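Local coordinates for redox-sensing transcriptional repressor Rex (Thermoanaerobacter ethanolicus, PDB 3WG9), which probably represses transcription in response to the cellular NADH/NAD(+) redox state, binding DNA through a winged-helix domain and the dinucleotide through a Rossmann domain, at residues L81-G93 / G109-L122. Sequence-based numbering, arbitrary orientation.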
# COMPACT_ATOMS: atom_id res chain seq x y z
N LEU B 81 4.71 17.72 -3.39
CA LEU B 81 4.66 17.26 -4.78
C LEU B 81 4.96 18.36 -5.82
O LEU B 81 5.02 18.06 -7.00
CB LEU B 81 3.37 16.49 -5.11
CG LEU B 81 3.12 15.31 -4.15
CD1 LEU B 81 1.81 14.68 -4.47
CD2 LEU B 81 4.20 14.25 -4.35
N ASP B 82 5.22 19.57 -5.35
CA ASP B 82 5.79 20.65 -6.18
C ASP B 82 7.31 20.56 -6.27
O ASP B 82 7.93 21.34 -7.00
CB ASP B 82 5.40 21.99 -5.55
CG ASP B 82 5.94 22.11 -4.13
OD1 ASP B 82 5.69 21.18 -3.32
OD2 ASP B 82 6.68 23.08 -3.83
N LYS B 83 7.93 19.66 -5.50
CA LYS B 83 9.38 19.48 -5.52
C LYS B 83 9.72 18.23 -6.34
O LYS B 83 8.83 17.48 -6.72
CB LYS B 83 9.95 19.30 -4.11
CG LYS B 83 9.53 20.34 -3.07
CD LYS B 83 10.10 21.72 -3.38
CE LYS B 83 10.56 22.48 -2.11
NZ LYS B 83 9.46 22.81 -1.14
N THR B 84 11.01 17.99 -6.58
CA THR B 84 11.48 16.72 -7.18
C THR B 84 12.38 16.04 -6.19
O THR B 84 13.05 16.71 -5.40
CB THR B 84 12.34 16.93 -8.48
OG1 THR B 84 13.38 17.87 -8.19
CG2 THR B 84 11.49 17.43 -9.64
N TYR B 85 12.46 14.71 -6.30
CA TYR B 85 13.20 13.89 -5.35
C TYR B 85 13.98 12.89 -6.23
O TYR B 85 13.43 12.28 -7.15
CB TYR B 85 12.23 13.10 -4.42
CG TYR B 85 11.33 14.02 -3.63
CD1 TYR B 85 11.78 14.62 -2.45
CD2 TYR B 85 10.08 14.38 -4.13
CE1 TYR B 85 10.99 15.57 -1.77
CE2 TYR B 85 9.27 15.34 -3.47
CZ TYR B 85 9.75 15.93 -2.30
OH TYR B 85 8.96 16.86 -1.63
N ASN B 86 15.26 12.76 -5.95
CA ASN B 86 16.10 11.77 -6.65
C ASN B 86 15.99 10.43 -5.92
O ASN B 86 16.20 10.39 -4.71
CB ASN B 86 17.53 12.26 -6.63
CG ASN B 86 17.72 13.55 -7.46
OD1 ASN B 86 16.90 13.84 -8.34
ND2 ASN B 86 18.75 14.33 -7.13
N THR B 87 15.66 9.38 -6.66
CA THR B 87 15.47 8.05 -6.15
C THR B 87 16.44 7.07 -6.77
O THR B 87 16.92 7.25 -7.90
CB THR B 87 14.02 7.58 -6.41
OG1 THR B 87 13.82 7.38 -7.82
CG2 THR B 87 13.03 8.65 -5.86
N ILE B 88 16.70 6.00 -6.05
CA ILE B 88 17.31 4.83 -6.62
C ILE B 88 16.49 3.65 -6.17
O ILE B 88 15.81 3.72 -5.16
CB ILE B 88 18.76 4.62 -6.13
CG1 ILE B 88 18.85 4.51 -4.59
CG2 ILE B 88 19.65 5.77 -6.60
CD1 ILE B 88 20.30 4.37 -4.05
N ILE B 89 16.56 2.57 -6.94
CA ILE B 89 15.91 1.32 -6.53
C ILE B 89 16.99 0.31 -6.33
O ILE B 89 17.90 0.18 -7.20
CB ILE B 89 14.98 0.87 -7.71
CG1 ILE B 89 13.80 1.83 -7.75
CG2 ILE B 89 14.46 -0.57 -7.52
CD1 ILE B 89 12.80 1.57 -8.90
N ILE B 90 16.90 -0.43 -5.22
CA ILE B 90 17.79 -1.53 -4.94
C ILE B 90 16.99 -2.83 -5.22
O ILE B 90 15.92 -3.09 -4.59
CB ILE B 90 18.27 -1.58 -3.49
CG1 ILE B 90 18.73 -0.21 -2.95
CG2 ILE B 90 19.37 -2.70 -3.35
CD1 ILE B 90 19.78 0.43 -3.85
N GLY B 91 17.48 -3.61 -6.18
CA GLY B 91 16.79 -4.87 -6.60
C GLY B 91 16.30 -4.71 -8.04
O GLY B 91 15.47 -3.85 -8.31
N ALA B 92 16.87 -5.47 -8.98
CA ALA B 92 16.46 -5.38 -10.37
C ALA B 92 15.63 -6.57 -10.84
O ALA B 92 15.42 -6.68 -12.02
CB ALA B 92 17.66 -5.20 -11.33
N GLY B 93 15.09 -7.36 -9.92
CA GLY B 93 14.04 -8.36 -10.22
C GLY B 93 12.69 -7.78 -10.58
O GLY B 93 12.54 -6.56 -10.79
N GLY B 109 7.95 13.82 -10.34
CA GLY B 109 8.34 14.22 -8.99
C GLY B 109 9.43 13.32 -8.50
O GLY B 109 10.38 13.77 -7.85
N PHE B 110 9.36 12.07 -8.89
CA PHE B 110 10.28 11.11 -8.35
C PHE B 110 11.24 10.64 -9.42
O PHE B 110 10.96 9.75 -10.24
CB PHE B 110 9.52 9.99 -7.64
CG PHE B 110 8.65 10.50 -6.51
CD1 PHE B 110 9.13 10.53 -5.21
CD2 PHE B 110 7.38 10.98 -6.76
CE1 PHE B 110 8.35 10.98 -4.16
CE2 PHE B 110 6.57 11.43 -5.71
CZ PHE B 110 7.05 11.43 -4.42
N ASN B 111 12.41 11.25 -9.41
CA ASN B 111 13.30 11.06 -10.53
C ASN B 111 14.26 9.90 -10.32
O ASN B 111 15.22 10.04 -9.56
CB ASN B 111 14.03 12.38 -10.81
CG ASN B 111 13.08 13.45 -11.36
OD1 ASN B 111 13.24 14.64 -11.08
ND2 ASN B 111 12.07 13.04 -12.12
N LEU B 112 14.01 8.78 -10.97
CA LEU B 112 14.83 7.60 -10.76
C LEU B 112 16.23 7.75 -11.38
O LEU B 112 16.31 7.87 -12.59
CB LEU B 112 14.16 6.36 -11.38
CG LEU B 112 14.92 5.03 -11.17
CD1 LEU B 112 14.95 4.61 -9.68
CD2 LEU B 112 14.25 3.90 -11.96
N LYS B 113 17.29 7.67 -10.57
CA LYS B 113 18.68 7.91 -11.03
C LYS B 113 19.50 6.66 -11.28
O LYS B 113 20.54 6.73 -11.91
CB LYS B 113 19.44 8.79 -10.04
CG LYS B 113 18.82 10.10 -9.84
CD LYS B 113 18.71 10.86 -11.15
CE LYS B 113 17.79 12.02 -10.95
NZ LYS B 113 17.92 13.07 -11.99
N GLY B 114 19.07 5.52 -10.75
CA GLY B 114 19.87 4.31 -10.87
C GLY B 114 19.14 3.15 -10.23
O GLY B 114 18.26 3.36 -9.36
N ILE B 115 19.48 1.96 -10.70
CA ILE B 115 18.99 0.70 -10.18
C ILE B 115 20.20 -0.15 -9.83
O ILE B 115 21.20 -0.16 -10.55
CB ILE B 115 18.10 -0.03 -11.24
CG1 ILE B 115 16.85 0.76 -11.61
CG2 ILE B 115 17.75 -1.49 -10.85
CD1 ILE B 115 16.13 0.06 -12.78
N PHE B 116 20.13 -0.83 -8.71
CA PHE B 116 21.26 -1.56 -8.15
C PHE B 116 20.89 -3.02 -7.91
O PHE B 116 19.75 -3.36 -7.51
CB PHE B 116 21.74 -0.86 -6.88
CG PHE B 116 22.27 0.52 -7.16
CD1 PHE B 116 23.64 0.72 -7.38
CD2 PHE B 116 21.39 1.59 -7.33
CE1 PHE B 116 24.14 1.97 -7.73
CE2 PHE B 116 21.85 2.82 -7.67
CZ PHE B 116 23.26 3.03 -7.86
N ASP B 117 21.87 -3.88 -8.17
CA ASP B 117 21.65 -5.31 -7.98
C ASP B 117 22.96 -6.04 -7.68
O ASP B 117 24.07 -5.49 -7.87
CB ASP B 117 20.93 -5.89 -9.20
CG ASP B 117 20.29 -7.24 -8.90
OD1 ASP B 117 19.11 -7.27 -8.47
OD2 ASP B 117 21.03 -8.25 -9.09
N ILE B 118 22.83 -7.22 -7.10
CA ILE B 118 23.99 -7.98 -6.65
C ILE B 118 24.53 -8.91 -7.75
O ILE B 118 25.64 -9.44 -7.65
CB ILE B 118 23.60 -8.75 -5.35
CG1 ILE B 118 24.80 -9.30 -4.58
CG2 ILE B 118 22.58 -9.88 -5.60
CD1 ILE B 118 24.43 -10.65 -3.89
N ASN B 119 23.70 -9.15 -8.76
CA ASN B 119 24.04 -10.06 -9.87
C ASN B 119 24.93 -9.46 -10.97
O ASN B 119 24.43 -8.69 -11.81
CB ASN B 119 22.76 -10.53 -10.50
CG ASN B 119 22.97 -11.76 -11.37
OD1 ASN B 119 24.09 -12.10 -11.71
ND2 ASN B 119 21.89 -12.38 -11.76
N PRO B 120 26.22 -9.85 -11.02
CA PRO B 120 27.16 -9.39 -12.05
C PRO B 120 26.57 -9.40 -13.46
O PRO B 120 26.96 -8.57 -14.30
CB PRO B 120 28.30 -10.41 -11.96
CG PRO B 120 28.27 -10.84 -10.50
CD PRO B 120 26.79 -10.97 -10.25
N ARG B 121 25.66 -10.33 -13.71
CA ARG B 121 25.02 -10.48 -15.01
C ARG B 121 24.40 -9.20 -15.47
O ARG B 121 24.41 -8.92 -16.66
CB ARG B 121 23.86 -11.50 -14.98
CG ARG B 121 24.06 -12.81 -15.77
CD ARG B 121 22.77 -13.59 -15.82
NE ARG B 121 21.74 -12.79 -16.49
CZ ARG B 121 21.69 -12.58 -17.81
NH1 ARG B 121 22.53 -13.19 -18.67
NH2 ARG B 121 20.75 -11.78 -18.30
N LEU B 122 23.75 -8.49 -14.56
CA LEU B 122 22.92 -7.37 -14.99
C LEU B 122 23.68 -6.08 -15.12
O LEU B 122 23.19 -5.17 -15.75
CB LEU B 122 21.72 -7.21 -14.08
CG LEU B 122 21.11 -8.56 -13.70
CD1 LEU B 122 19.96 -8.29 -12.77
CD2 LEU B 122 20.67 -9.32 -14.94
O HOH W 1 11.41 6.91 -8.94
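Ile89 and Phe116 show in one spot how two parallel strands of a Rossmann sheet are joined: the carbonyl of Ile89 takes the backbone N-H of Phe116 (N to O, 2.9 Å) and also lies at the edge of the Phe116 ring, in its plane. Strands 85-90 and 110-117 run side by side with a twist of 43°, and their backbone bonds run from Tyr85 N to Gly109 O at one end to Gly91 N on Phe116 O at the other. The packing is close on both faces. On one, Leu112 CD1 reaches forward, past its partner Thr87, to 3.6 Å from Ile89 CG1, the two side chains crossing nearly at right angles; with CG opposite the backbone N (chi1 -178°), the Leu112 branch comes nearer to the other strand. On this face a water oxygen lies 2.7 Å from Thr87 OG1 and donates to Phe110 O. Beyond them the rings of Tyr85 and Phe110 lie side by side, near parallel but barely overlapping, with centroids 5.4 Å apart, and Leu199 and Ser203 of the second subunit pack against this end. On the other face, Ile88 CG2 meets Phe116 CE2 at 3.8 Å, and helix 138-144 covers both residues. Near the N-terminal ends of the strands, round Asn86 and Asn111, the contact opens toward solvent: the exposed Lys113 chain, bent at chi2, passes its CE beside Asn86 OD1, while Asn111 OD1 rests against exposed Thr84. At the last residue of strand 110-117, Asp117 OD1 accepts the N-H of Ala92 (2.9 Å, 171° at the hydrogen), just past strand 85-90, while its OD2 closes an Asx turn onto Asn119 N. Asp117 binds NAD(+) and NADH in structures of this protein, though no nucleotide is bound to this chain; its link to the glycine-rich turn is the hallmark of a Rossmann fold's first beta-alpha-beta unit.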